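Long-range contacts in probable cell division protein WhiA (Thermotoga maritima, PDB 3HYI), which probably acts in cell division and chromosome segregation, binding DNA, and joins a degenerate LAGLIDADG homing-endonuclease domain to a helix-turn-helix domain: residues I29-L33 and S98-P104; F35-R39 and I49-H54; Q228-E233 and R255-K259; Y132-I136 and I178-L182. All blocks are in the same frame, centred on the assembly; numbering follows the deposited sequence.

Contact 1 (I29-L33 and S98-P104); sequences ISELL and SFMVIEP
Leu32 and Phe99 make a CH-pi contact between residues 29-33 and 98-104. Methyl CD2 of Leu32 stands 3.5 Å from the centroid of the Phe99 ring and only 9° off its normal, over the middle of one face. It is nearly equidistant from all six ring carbons, so the methyl sits centrally and not over the rim. The remaining packing is aliphatic. Leu33, with CG anti to its backbone N (chi1 -171°), splits its two methyls between partners: CD1 meets CE of Met100 at 3.4 Å, while CD2 lies 3.6 Å from CG of the Pro104 ring. Met100 starts away from the helix, and bends at chi2 and chi3 return its methyl to Leu33. Ile29 CG2 rests 3.8 Å from CD1 of Ile102, whose CG2 in turn touches the CB of Ser30 at 4.0 Å. Polar atoms enter only through van der Waals contact: Ile29 CG2 abuts the carbonyl O of Phe99 at 3.4 Å, and Ser30 OG, hydrogen-bonded to the carbonyl of Leu110, borders Pro104 CB at 3.6 Å. No hydrogen bond links the segments. The loop thus lies along helix 25-39, whose sequence is consistent with a degenerate first LAGLIDADG motif; helix 56-68 reaches Leu32 and Phe99, while Phe114 of helix 108-122 touches Ser30 and Pro104.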
loop_
_atom_site.group_PDB
_atom_site.type_symbol
_atom_site.label_atom_id
_atom_site.label_comp_id
_atom_site.label_asym_id
_atom_site.label_seq_id
_atom_site.Cartn_x
_atom_site.Cartn_y
_atom_site.Cartn_z
ATOM N N ILE A 29 26.278 5.980 -19.505
ATOM C CA ILE A 29 25.613 5.820 -20.802
ATOM C C ILE A 29 24.416 4.873 -20.685
ATOM O O ILE A 29 23.397 5.074 -21.347
ATOM C CB ILE A 29 26.591 5.320 -21.887
ATOM C CG1 ILE A 29 27.570 6.435 -22.272
ATOM C CG2 ILE A 29 25.844 4.857 -23.126
ATOM C CD1 ILE A 29 28.766 5.953 -23.062
ATOM N N SER A 30 24.541 3.852 -19.838
ATOM C CA SER A 30 23.442 2.924 -19.581
ATOM C C SER A 30 22.254 3.647 -18.947
ATOM O O SER A 30 21.106 3.431 -19.344
ATOM C CB SER A 30 23.902 1.768 -18.686
ATOM O OG SER A 30 22.879 0.800 -18.529
ATOM N N GLU A 31 22.526 4.509 -17.971
ATOM C CA GLU A 31 21.461 5.310 -17.357
ATOM C C GLU A 31 20.851 6.305 -18.344
ATOM O O GLU A 31 19.641 6.525 -18.329
ATOM C CB GLU A 31 21.959 6.052 -16.116
ATOM C CG GLU A 31 20.870 6.885 -15.442
ATOM C CD GLU A 31 21.323 7.541 -14.163
ATOM O OE1 GLU A 31 20.567 8.386 -13.644
ATOM O OE2 GLU A 31 22.429 7.224 -13.678
ATOM N N LEU A 32 21.690 6.907 -19.184
ATOM C CA LEU A 32 21.216 7.809 -20.236
ATOM C C LEU A 32 20.300 7.069 -21.210
ATOM O O LEU A 32 19.265 7.594 -21.610
ATOM C CB LEU A 32 22.395 8.427 -20.991
ATOM C CG LEU A 32 22.053 9.462 -22.070
ATOM C CD1 LEU A 32 21.380 10.690 -21.460
ATOM C CD2 LEU A 32 23.303 9.858 -22.849
ATOM N N LEU A 33 20.681 5.847 -21.574
ATOM C CA LEU A 33 19.858 5.006 -22.445
ATOM C C LEU A 33 18.479 4.776 -21.830
ATOM O O LEU A 33 17.479 4.737 -22.548
ATOM C CB LEU A 33 20.546 3.663 -22.715
ATOM C CG LEU A 33 19.886 2.773 -23.773
ATOM C CD1 LEU A 33 20.044 3.383 -25.164
ATOM C CD2 LEU A 33 20.464 1.363 -23.728
ATOM N N SER A 98 27.882 6.813 -29.525
ATOM C CA SER A 98 28.308 6.164 -28.286
ATOM C C SER A 98 27.144 5.884 -27.329
ATOM O O SER A 98 27.177 4.898 -26.588
ATOM C CB SER A 98 29.358 7.024 -27.577
ATOM O OG SER A 98 28.828 8.295 -27.238
ATOM N N PHE A 99 26.124 6.746 -27.346
ATOM C CA PHE A 99 24.925 6.560 -26.516
ATOM C C PHE A 99 24.247 5.205 -26.755
ATOM O O PHE A 99 23.729 4.595 -25.816
ATOM C CB PHE A 99 23.873 7.653 -26.779
ATOM C CG PHE A 99 24.288 9.056 -26.385
ATOM C CD1 PHE A 99 23.487 10.130 -26.755
ATOM C CD2 PHE A 99 25.451 9.315 -25.658
ATOM C CE1 PHE A 99 23.826 11.431 -26.411
ATOM C CE2 PHE A 99 25.796 10.620 -25.313
ATOM C CZ PHE A 99 24.982 11.676 -25.690
ATOM N N MET A 100 24.234 4.755 -28.009
ATOM C CA MET A 100 23.485 3.558 -28.408
ATOM C C MET A 100 24.310 2.265 -28.426
ATOM O O MET A 100 23.780 1.204 -28.758
ATOM C CB MET A 100 22.868 3.772 -29.795
ATOM C CG MET A 100 21.960 4.996 -29.912
ATOM S SD MET A 100 20.521 4.952 -28.822
ATOM C CE MET A 100 21.160 5.745 -27.361
ATOM N N VAL A 101 25.590 2.343 -28.065
ATOM C CA VAL A 101 26.486 1.184 -28.134
ATOM C C VAL A 101 26.363 0.249 -26.919
ATOM O O VAL A 101 26.729 -0.924 -27.001
ATOM C CB VAL A 101 27.961 1.630 -28.316
ATOM C CG1 VAL A 101 28.892 0.428 -28.412
ATOM C CG2 VAL A 101 28.102 2.495 -29.560
ATOM N N ILE A 102 25.843 0.758 -25.804
ATOM C CA ILE A 102 25.745 -0.031 -24.565
ATOM C C ILE A 102 24.626 -1.079 -24.608
ATOM O O ILE A 102 23.536 -0.824 -25.124
ATOM C CB ILE A 102 25.572 0.880 -23.306
ATOM C CG1 ILE A 102 26.880 0.965 -22.512
ATOM C CG2 ILE A 102 24.495 0.342 -22.368
ATOM C CD1 ILE A 102 27.981 1.734 -23.209
ATOM N N GLU A 103 24.925 -2.262 -24.072
ATOM C CA GLU A 103 23.929 -3.311 -23.837
ATOM C C GLU A 103 23.581 -3.309 -22.344
ATOM O O GLU A 103 24.311 -3.885 -21.535
ATOM C CB GLU A 103 24.460 -4.678 -24.284
ATOM C CG GLU A 103 24.149 -5.003 -25.744
ATOM C CD GLU A 103 25.003 -6.127 -26.307
ATOM O OE1 GLU A 103 26.246 -6.044 -26.202
ATOM O OE2 GLU A 103 24.434 -7.087 -26.873
ATOM N N PRO A 104 22.457 -2.664 -21.978
ATOM C CA PRO A 104 22.187 -2.313 -20.583
ATOM C C PRO A 104 21.821 -3.488 -19.676
ATOM O O PRO A 104 21.934 -3.368 -18.462
ATOM C CB PRO A 104 21.001 -1.349 -20.695
ATOM C CG PRO A 104 20.289 -1.787 -21.912
ATOM C CD PRO A 104 21.349 -2.261 -22.864
#

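Contact 2 (F35-R39 and I49-H54); sequences FIKAR and IVFSLH
Arg39 runs along the backbone of Ser52 and ends at His54. Its CB packs on Leu53 CD2 at 4.0 Å and also lies 3.3 Å from the Ser52 carbonyl O, which CG and CD then skirt. The bend at chi2 curls the chain round this oxygen, letting NH1 turn back on it. NH1 donates to Ser52 O at 3.0 Å, with the acceptor near the guanidinium plane, and also to His54 ND1 at 3.0 Å. The second bond is more bent (132° at the hydrogen): NH1 lies in the imidazole plane, but ND1 is clearly out of the guanidinium plane, which stands 85° to that ring. The Arg39 carbonyl O accepts from Ser52 N at 3.2 Å, tying the backbone at Arg39 to the strand. Further back, Ile36 CG1 meets Phe51 CZ at 3.7 Å and its CD1 meets Ile49 CD1 at 3.6 Å. By sequence, Arg39 occupies the motif position where active LAGLIDADG endonucleases usually carry a metal-binding acid, consistent with a degenerate site. The axes of residues 35-39 and 49-53 are 67° apart; helix 25-39 packs on strand 48-53, which pairs with 40-43 and 88-94, and Leu62 of helix 56-68 touches Phe51 and Leu53.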
loop_
_atom_site.group_PDB
_atom_site.type_symbol
_atom_site.label_atom_id
_atom_site.label_comp_id
_atom_site.label_asym_id
_atom_site.label_seq_id
_atom_site.Cartn_x
_atom_site.Cartn_y
_atom_site.Cartn_z
ATOM N N PHE A 35 16.911 6.950 -19.874
ATOM C CA PHE A 35 16.245 8.216 -20.203
ATOM C C PHE A 35 15.789 8.234 -21.661
ATOM O O PHE A 35 14.651 8.607 -21.957
ATOM C CB PHE A 35 17.186 9.406 -19.968
ATOM C CG PHE A 35 17.186 9.934 -18.557
ATOM C CD1 PHE A 35 16.358 10.991 -18.199
ATOM C CD2 PHE A 35 18.044 9.407 -17.600
ATOM C CE1 PHE A 35 16.366 11.498 -16.898
ATOM C CE2 PHE A 35 18.060 9.908 -16.299
ATOM C CZ PHE A 35 17.219 10.957 -15.950
ATOM N N ILE A 36 16.688 7.836 -22.564
ATOM C CA ILE A 36 16.404 7.817 -24.002
ATOM C C ILE A 36 15.262 6.861 -24.346
ATOM O O ILE A 36 14.332 7.237 -25.060
ATOM C CB ILE A 36 17.651 7.425 -24.829
ATOM C CG1 ILE A 36 18.720 8.518 -24.749
ATOM C CG2 ILE A 36 17.276 7.182 -26.291
ATOM C CD1 ILE A 36 20.014 8.156 -25.452
ATOM N N LYS A 37 15.336 5.631 -23.843
ATOM C CA LYS A 37 14.306 4.625 -24.121
ATOM C C LYS A 37 12.933 5.032 -23.578
ATOM O O LYS A 37 11.913 4.829 -24.240
ATOM C CB LYS A 37 14.702 3.263 -23.543
ATOM C CG LYS A 37 15.867 2.566 -24.250
ATOM C CD LYS A 37 15.603 2.358 -25.732
ATOM C CE LYS A 37 16.517 1.289 -26.313
ATOM N NZ LYS A 37 16.518 1.303 -27.806
ATOM N N ALA A 38 12.914 5.610 -22.379
ATOM C CA ALA A 38 11.661 5.990 -21.724
ATOM C C ALA A 38 11.058 7.283 -22.281
ATOM O O ALA A 38 9.865 7.330 -22.586
ATOM C CB ALA A 38 11.869 6.115 -20.216
ATOM N N ARG A 39 11.876 8.326 -22.405
ATOM C CA ARG A 39 11.366 9.664 -22.732
ATOM C C ARG A 39 12.119 10.403 -23.844
ATOM O O ARG A 39 11.889 11.594 -24.062
ATOM C CB ARG A 39 11.342 10.520 -21.458
ATOM C CG ARG A 39 10.280 10.098 -20.440
ATOM C CD ARG A 39 8.866 10.223 -21.012
ATOM N NE ARG A 39 7.826 9.966 -20.017
ATOM C CZ ARG A 39 7.437 10.830 -19.080
ATOM N NH1 ARG A 39 8.003 12.027 -18.979
ATOM N NH2 ARG A 39 6.474 10.492 -18.227
ATOM N N ILE A 49 18.517 14.596 -29.639
ATOM C CA ILE A 49 17.596 13.822 -28.825
ATOM C C ILE A 49 16.724 14.825 -28.087
ATOM O O ILE A 49 17.239 15.715 -27.412
ATOM C CB ILE A 49 18.314 12.943 -27.782
ATOM C CG1 ILE A 49 19.370 12.059 -28.447
ATOM C CG2 ILE A 49 17.300 12.080 -27.043
ATOM C CD1 ILE A 49 20.063 11.113 -27.489
ATOM N N VAL A 50 15.409 14.689 -28.230
ATOM C CA VAL A 50 14.466 15.498 -27.475
ATOM C C VAL A 50 13.936 14.681 -26.298
ATOM O O VAL A 50 13.291 13.650 -26.495
ATOM C CB VAL A 50 13.292 15.962 -28.352
ATOM C CG1 VAL A 50 12.197 16.583 -27.495
ATOM C CG2 VAL A 50 13.778 16.948 -29.416
ATOM N N PHE A 51 14.229 15.143 -25.082
ATOM C CA PHE A 51 13.720 14.522 -23.861
ATOM C C PHE A 51 12.517 15.299 -23.330
ATOM O O PHE A 51 12.573 16.519 -23.196
ATOM C CB PHE A 51 14.800 14.491 -22.778
ATOM C CG PHE A 51 15.972 13.612 -23.107
ATOM C CD1 PHE A 51 15.958 12.265 -22.779
ATOM C CD2 PHE A 51 17.098 14.136 -23.726
ATOM C CE1 PHE A 51 17.043 11.450 -23.072
ATOM C CE2 PHE A 51 18.186 13.325 -24.024
ATOM C CZ PHE A 51 18.157 11.980 -23.696
ATOM N N SER A 52 11.438 14.581 -23.027
ATOM C CA SER A 52 10.244 15.164 -22.419
ATOM C C SER A 52 10.147 14.651 -20.986
ATOM O O SER A 52 9.958 13.459 -20.774
ATOM C CB SER A 52 8.998 14.759 -23.207
ATOM O OG SER A 52 9.137 15.083 -24.580
ATOM N N LEU A 53 10.286 15.547 -20.010
ATOM C CA LEU A 53 10.368 15.152 -18.602
ATOM C C LEU A 53 9.397 15.937 -17.726
ATOM O O LEU A 53 9.348 17.163 -17.791
ATOM C CB LEU A 53 11.794 15.354 -18.083
ATOM C CG LEU A 53 12.909 14.572 -18.787
ATOM C CD1 LEU A 53 14.269 14.987 -18.242
ATOM C CD2 LEU A 53 12.714 13.060 -18.645
ATOM N N HIS A 54 8.635 15.224 -16.900
ATOM C CA HIS A 54 7.702 15.849 -15.961
ATOM C C HIS A 54 8.313 16.042 -14.573
ATOM O O HIS A 54 7.679 16.620 -13.691
ATOM C CB HIS A 54 6.420 15.023 -15.868
ATOM C CG HIS A 54 5.665 14.949 -17.157
ATOM N ND1 HIS A 54 6.010 14.082 -18.171
ATOM C CD2 HIS A 54 4.595 15.646 -17.607
ATOM C CE1 HIS A 54 5.181 14.240 -19.186
ATOM N NE2 HIS A 54 4.311 15.183 -18.869
#

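Contact 3 (Q228-E233 and R255-K259); sequences QIRAIE and RLRNK
Gln228 and Arg255 meet with their amide and guanidinium planes nearly coplanar, 21° apart. Arg255 NH1 donates to Gln228 OE1 at 2.9 Å, in the carbonyl plane and close to the guanidinium plane, with a fairly straight hydrogen angle of 159°. Folding of the arginine at chi2 and chi3 turns the guanidinium toward the turn that follows the helix; NH2 donates to the carbonyl O of Asn258 at 2.9 Å and also to that of Leu261. Ile232 lies across the aliphatic part of Arg255, its CD1 3.4 Å from Arg255 CG. Ile232 and Leu256 run alongside each other, pointing opposite ways, CG2 of the first 3.8 Å from CD1 of the second. Ile229 crosses Lys259 nearly perpendicularly, CD1 resting 3.5 Å from the lysine CD. Beyond that crossing Lys259 NZ faces Glu233 OE2 at 3.9 Å, a long salt bridge. The contact joins helices 207-238 and 246-257; residues 255-259 lie just ahead of the predicted helix-turn-helix, 262-293. Chemically, Arg255 unites the two helices with the turn: its hydrogen bonds fix the rotation of the guanidinium and satisfy the Gln228 carbonyl, whereas the looser Glu233-Lys259 pair probably contributes mainly electrostatically.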
loop_
_atom_site.group_PDB
_atom_site.type_symbol
_atom_site.label_atom_id
_atom_site.label_comp_id
_atom_site.label_asym_id
_atom_site.label_seq_id
_atom_site.Cartn_x
_atom_site.Cartn_y
_atom_site.Cartn_z
ATOM N N GLN A 228 -29.029 -13.499 34.614
ATOM C CA GLN A 228 -30.376 -13.202 34.145
ATOM C C GLN A 228 -31.325 -14.292 34.619
ATOM O O GLN A 228 -32.367 -14.011 35.216
ATOM C CB GLN A 228 -30.409 -13.126 32.621
ATOM C CG GLN A 228 -29.585 -11.989 32.035
ATOM C CD GLN A 228 -29.149 -12.258 30.613
ATOM O OE1 GLN A 228 -29.715 -13.104 29.933
ATOM N NE2 GLN A 228 -28.135 -11.535 30.157
ATOM N N ILE A 229 -30.944 -15.539 34.355
ATOM C CA ILE A 229 -31.740 -16.695 34.749
ATOM C C ILE A 229 -31.988 -16.681 36.258
ATOM O O ILE A 229 -33.132 -16.792 36.697
ATOM C CB ILE A 229 -31.068 -18.019 34.323
ATOM C CG1 ILE A 229 -31.038 -18.136 32.796
ATOM C CG2 ILE A 229 -31.810 -19.213 34.905
ATOM C CD1 ILE A 229 -30.181 -19.278 32.288
ATOM N N ARG A 230 -30.923 -16.504 37.038
ATOM C CA ARG A 230 -31.026 -16.442 38.501
ATOM C C ARG A 230 -31.986 -15.345 38.977
ATOM O O ARG A 230 -32.804 -15.573 39.870
ATOM C CB ARG A 230 -29.645 -16.227 39.129
ATOM C CG ARG A 230 -29.608 -16.452 40.632
ATOM N N ALA A 231 -31.886 -14.160 38.376
ATOM C CA ALA A 231 -32.770 -13.035 38.713
ATOM C C ALA A 231 -34.238 -13.356 38.423
ATOM O O ALA A 231 -35.120 -13.037 39.216
ATOM C CB ALA A 231 -32.347 -11.782 37.950
ATOM N N ILE A 232 -34.487 -13.989 37.281
ATOM C CA ILE A 232 -35.837 -14.391 36.892
ATOM C C ILE A 232 -36.401 -15.454 37.838
ATOM O O ILE A 232 -37.586 -15.419 38.176
ATOM C CB ILE A 232 -35.860 -14.923 35.442
ATOM C CG1 ILE A 232 -35.543 -13.789 34.463
ATOM C CG2 ILE A 232 -37.212 -15.522 35.102
ATOM C CD1 ILE A 232 -35.198 -14.266 33.087
ATOM N N GLU A 233 -35.547 -16.383 38.265
ATOM C CA GLU A 233 -35.952 -17.466 39.168
ATOM C C GLU A 233 -36.365 -16.924 40.535
ATOM O O GLU A 233 -37.350 -17.376 41.112
ATOM C CB GLU A 233 -34.819 -18.486 39.362
ATOM C CG GLU A 233 -34.264 -19.128 38.085
ATOM C CD GLU A 233 -35.091 -20.283 37.565
ATOM O OE1 GLU A 233 -36.325 -20.283 37.775
ATOM O OE2 GLU A 233 -34.501 -21.190 36.931
ATOM N N ARG A 255 -36.513 -15.496 28.129
ATOM C CA ARG A 255 -35.194 -15.884 28.636
ATOM C C ARG A 255 -35.244 -17.262 29.307
ATOM O O ARG A 255 -34.396 -18.113 29.050
ATOM C CB ARG A 255 -34.674 -14.843 29.633
ATOM C CG ARG A 255 -33.372 -15.217 30.358
ATOM C CD ARG A 255 -32.126 -14.931 29.526
ATOM N NE ARG A 255 -31.877 -15.929 28.489
ATOM C CZ ARG A 255 -30.859 -15.897 27.631
ATOM N NH1 ARG A 255 -29.970 -14.911 27.652
ATOM N NH2 ARG A 255 -30.734 -16.862 26.736
ATOM N N LEU A 256 -36.242 -17.464 30.163
ATOM C CA LEU A 256 -36.356 -18.691 30.952
ATOM C C LEU A 256 -36.663 -19.901 30.069
ATOM O O LEU A 256 -36.193 -21.008 30.338
ATOM C CB LEU A 256 -37.439 -18.534 32.030
ATOM C CG LEU A 256 -37.277 -19.379 33.293
ATOM C CD1 LEU A 256 -36.016 -18.971 34.048
ATOM C CD2 LEU A 256 -38.498 -19.241 34.188
ATOM N N ARG A 257 -37.444 -19.678 29.014
ATOM C CA ARG A 257 -37.806 -20.740 28.080
ATOM C C ARG A 257 -36.728 -20.972 27.020
ATOM O O ARG A 257 -36.693 -22.034 26.395
ATOM C CB ARG A 257 -39.148 -20.423 27.412
ATOM C CG ARG A 257 -40.328 -20.460 28.379
ATOM C CD ARG A 257 -41.648 -20.157 27.685
ATOM N NE ARG A 257 -42.746 -20.028 28.643
ATOM N N ASN A 258 -35.858 -19.982 26.820
ATOM C CA ASN A 258 -34.777 -20.074 25.833
ATOM C C ASN A 258 -33.452 -19.642 26.444
ATOM O O ASN A 258 -32.969 -18.550 26.163
ATOM C CB ASN A 258 -35.077 -19.192 24.617
ATOM C CG ASN A 258 -36.423 -19.487 23.992
ATOM O OD1 ASN A 258 -36.515 -20.247 23.029
ATOM N ND2 ASN A 258 -37.478 -18.883 24.533
ATOM N N LYS A 259 -32.854 -20.507 27.256
ATOM C CA LYS A 259 -31.710 -20.117 28.089
ATOM C C LYS A 259 -30.365 -20.103 27.375
ATOM O O LYS A 259 -29.394 -19.572 27.912
ATOM C CB LYS A 259 -31.593 -21.029 29.307
ATOM C CG LYS A 259 -32.911 -21.342 29.969
ATOM C CD LYS A 259 -32.736 -21.583 31.452
ATOM C CE LYS A 259 -33.644 -22.688 31.939
ATOM N NZ LYS A 259 -33.769 -22.671 33.415
#

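Contact 4 (Y132-I136 and I178-L182); sequences YHLEI and ILVFL
Ile178 reaches the chain entering strand 134-138 with its longer branch: CG1 lies 4.0 Å from Leu134 CB, and CD1 extends to the backbone N of His133 at 3.8 Å. The same methyl comes only to 4.5 Å from Tyr132 CB. One helical turn on, Phe181 presents its ring to Leu134. Its CG is anti to the backbone N (chi1 -177°), which sends the ring out towards the strand, and Leu134 CD2 sits above one face, 4.1 Å from the centroid and 21° off the normal. This CH-pi contact is displaced towards the rim, where Leu134 CD1 also approaches ring atom CD2 at 3.6 Å. At the far end of the ring, CZ meets Ile136 CD1 at 3.9 Å. Leu134 and Ile136 therefore share one helix-facing side of the strand, which belongs to the second of two units related to the LAGLIDADG fold, alpha-beta-beta-alpha-beta-beta-alpha, in which helices cover one face of an antiparallel sheet. His133 has its CB directed away from helix 175-184; its NE2 donates to Glu135 OE1 at 3.0 Å, and that carboxylate also forms a salt bridge with Lys169. Last in the helix segment, Leu182 runs alongside Leu134, pointing the other way, its CD2 3.9 Å from Leu134 CD1, while Ile194 of helix 189-201 touches Leu182 as well.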
loop_
_atom_site.group_PDB
_atom_site.type_symbol
_atom_site.label_atom_id
_atom_site.label_comp_id
_atom_site.label_asym_id
_atom_site.label_seq_id
_atom_site.Cartn_x
_atom_site.Cartn_y
_atom_site.Cartn_z
ATOM N N TYR A 132 0.602 0.206 -2.592
ATOM C CA TYR A 132 1.855 -0.407 -2.980
ATOM C C TYR A 132 1.905 -0.421 -4.502
ATOM O O TYR A 132 1.283 -1.269 -5.147
ATOM C CB TYR A 132 1.973 -1.824 -2.420
ATOM C CG TYR A 132 2.114 -1.913 -0.912
ATOM C CD1 TYR A 132 2.649 -0.861 -0.167
ATOM C CD2 TYR A 132 1.741 -3.070 -0.232
ATOM C CE1 TYR A 132 2.785 -0.949 1.204
ATOM C CE2 TYR A 132 1.878 -3.168 1.147
ATOM C CZ TYR A 132 2.403 -2.101 1.858
ATOM O OH TYR A 132 2.549 -2.172 3.223
ATOM N N HIS A 133 2.635 0.535 -5.070
ATOM C CA HIS A 133 2.731 0.660 -6.518
ATOM C C HIS A 133 3.973 1.433 -6.950
ATOM O O HIS A 133 4.165 2.587 -6.572
ATOM C CB HIS A 133 1.487 1.356 -7.072
ATOM C CG HIS A 133 1.360 1.270 -8.561
ATOM N ND1 HIS A 133 1.107 0.085 -9.216
ATOM C CD2 HIS A 133 1.437 2.222 -9.520
ATOM C CE1 HIS A 133 1.037 0.308 -10.515
ATOM N NE2 HIS A 133 1.233 1.597 -10.727
ATOM N N LEU A 134 4.806 0.773 -7.745
ATOM C CA LEU A 134 5.912 1.415 -8.432
ATOM C C LEU A 134 5.800 1.024 -9.896
ATOM O O LEU A 134 5.669 -0.161 -10.209
ATOM C CB LEU A 134 7.251 0.963 -7.847
ATOM C CG LEU A 134 8.490 1.638 -8.449
ATOM C CD1 LEU A 134 9.602 1.770 -7.414
ATOM C CD2 LEU A 134 8.980 0.891 -9.689
ATOM N N GLU A 135 5.833 2.013 -10.785
ATOM C CA GLU A 135 5.626 1.760 -12.208
ATOM C C GLU A 135 6.734 2.338 -13.075
ATOM O O GLU A 135 7.412 3.282 -12.683
ATOM C CB GLU A 135 4.271 2.315 -12.665
ATOM C CG GLU A 135 4.107 3.816 -12.478
ATOM C CD GLU A 135 2.813 4.337 -13.066
ATOM O OE1 GLU A 135 1.761 3.703 -12.847
ATOM O OE2 GLU A 135 2.847 5.389 -13.741
ATOM N N ILE A 136 6.906 1.742 -14.252
ATOM C CA ILE A 136 7.776 2.272 -15.295
ATOM C C ILE A 136 7.015 2.251 -16.618
ATOM O O ILE A 136 6.584 1.192 -17.078
ATOM C CB ILE A 136 9.074 1.451 -15.425
ATOM C CG1 ILE A 136 10.012 1.750 -14.255
ATOM C CG2 ILE A 136 9.784 1.767 -16.736
ATOM C CD1 ILE A 136 11.228 0.845 -14.211
ATOM N N ILE A 178 9.589 -3.568 -3.985
ATOM C CA ILE A 178 9.728 -2.123 -4.174
ATOM C C ILE A 178 10.944 -1.574 -3.423
ATOM O O ILE A 178 11.706 -0.775 -3.967
ATOM C CB ILE A 178 8.447 -1.376 -3.722
ATOM C CG1 ILE A 178 7.327 -1.574 -4.750
ATOM C CG2 ILE A 178 8.717 0.109 -3.539
ATOM C CD1 ILE A 178 5.975 -1.093 -4.278
ATOM N N LEU A 179 11.125 -2.011 -2.180
ATOM C CA LEU A 179 12.271 -1.587 -1.374
ATOM C C LEU A 179 13.598 -2.066 -1.966
ATOM O O LEU A 179 14.584 -1.324 -1.963
ATOM C CB LEU A 179 12.127 -2.079 0.074
ATOM C CG LEU A 179 11.064 -1.345 0.897
ATOM C CD1 LEU A 179 10.788 -2.071 2.204
ATOM C CD2 LEU A 179 11.489 0.100 1.154
ATOM N N VAL A 180 13.616 -3.301 -2.465
ATOM C CA VAL A 180 14.794 -3.856 -3.138
ATOM C C VAL A 180 15.137 -3.026 -4.371
ATOM O O VAL A 180 16.296 -2.676 -4.596
ATOM C CB VAL A 180 14.564 -5.321 -3.582
ATOM C CG1 VAL A 180 15.764 -5.837 -4.362
ATOM C CG2 VAL A 180 14.285 -6.214 -2.377
ATOM N N PHE A 181 14.109 -2.727 -5.162
ATOM C CA PHE A 181 14.243 -1.909 -6.359
ATOM C C PHE A 181 14.812 -0.536 -6.021
ATOM O O PHE A 181 15.787 -0.090 -6.633
ATOM C CB PHE A 181 12.876 -1.752 -7.035
ATOM C CG PHE A 181 12.917 -0.980 -8.322
ATOM C CD1 PHE A 181 13.065 -1.638 -9.537
ATOM C CD2 PHE A 181 12.798 0.406 -8.321
ATOM C CE1 PHE A 181 13.102 -0.926 -10.729
ATOM C CE2 PHE A 181 12.834 1.124 -9.509
ATOM C CZ PHE A 181 12.984 0.457 -10.715
ATOM N N LEU A 182 14.203 0.122 -5.039
ATOM C CA LEU A 182 14.606 1.474 -4.654
ATOM C C LEU A 182 16.030 1.519 -4.108
ATOM O O LEU A 182 16.797 2.415 -4.455
ATOM C CB LEU A 182 13.628 2.065 -3.632
ATOM C CG LEU A 182 12.232 2.402 -4.171
ATOM C CD1 LEU A 182 11.330 2.837 -3.033
ATOM C CD2 LEU A 182 12.293 3.477 -5.248
#

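Overall arrangement
Contacts 1 and 2 share helix 25-39, and contact 2 is nested within the chain loop that contact 1 closes. Their centres are 14 Å apart and their cores merge: Phe99 CD1 lies 3.6 Å from Ile49 CD1. Contact 4 lies in the second LAGLIDADG unit, its centre about 20 Å from that of contact 2 and its nearest atoms about 6 Å away. Contact 3 is remote, its centre 61 Å from contact 4 and 83 Å from contact 1, as expected for a separate HTH domain. A sodium ion about 9 Å from the Leu256 side chain and a glycerol, probably from the crystallisation liquor, about 6 Å from that of His54 are not in contact with them and mark no established site.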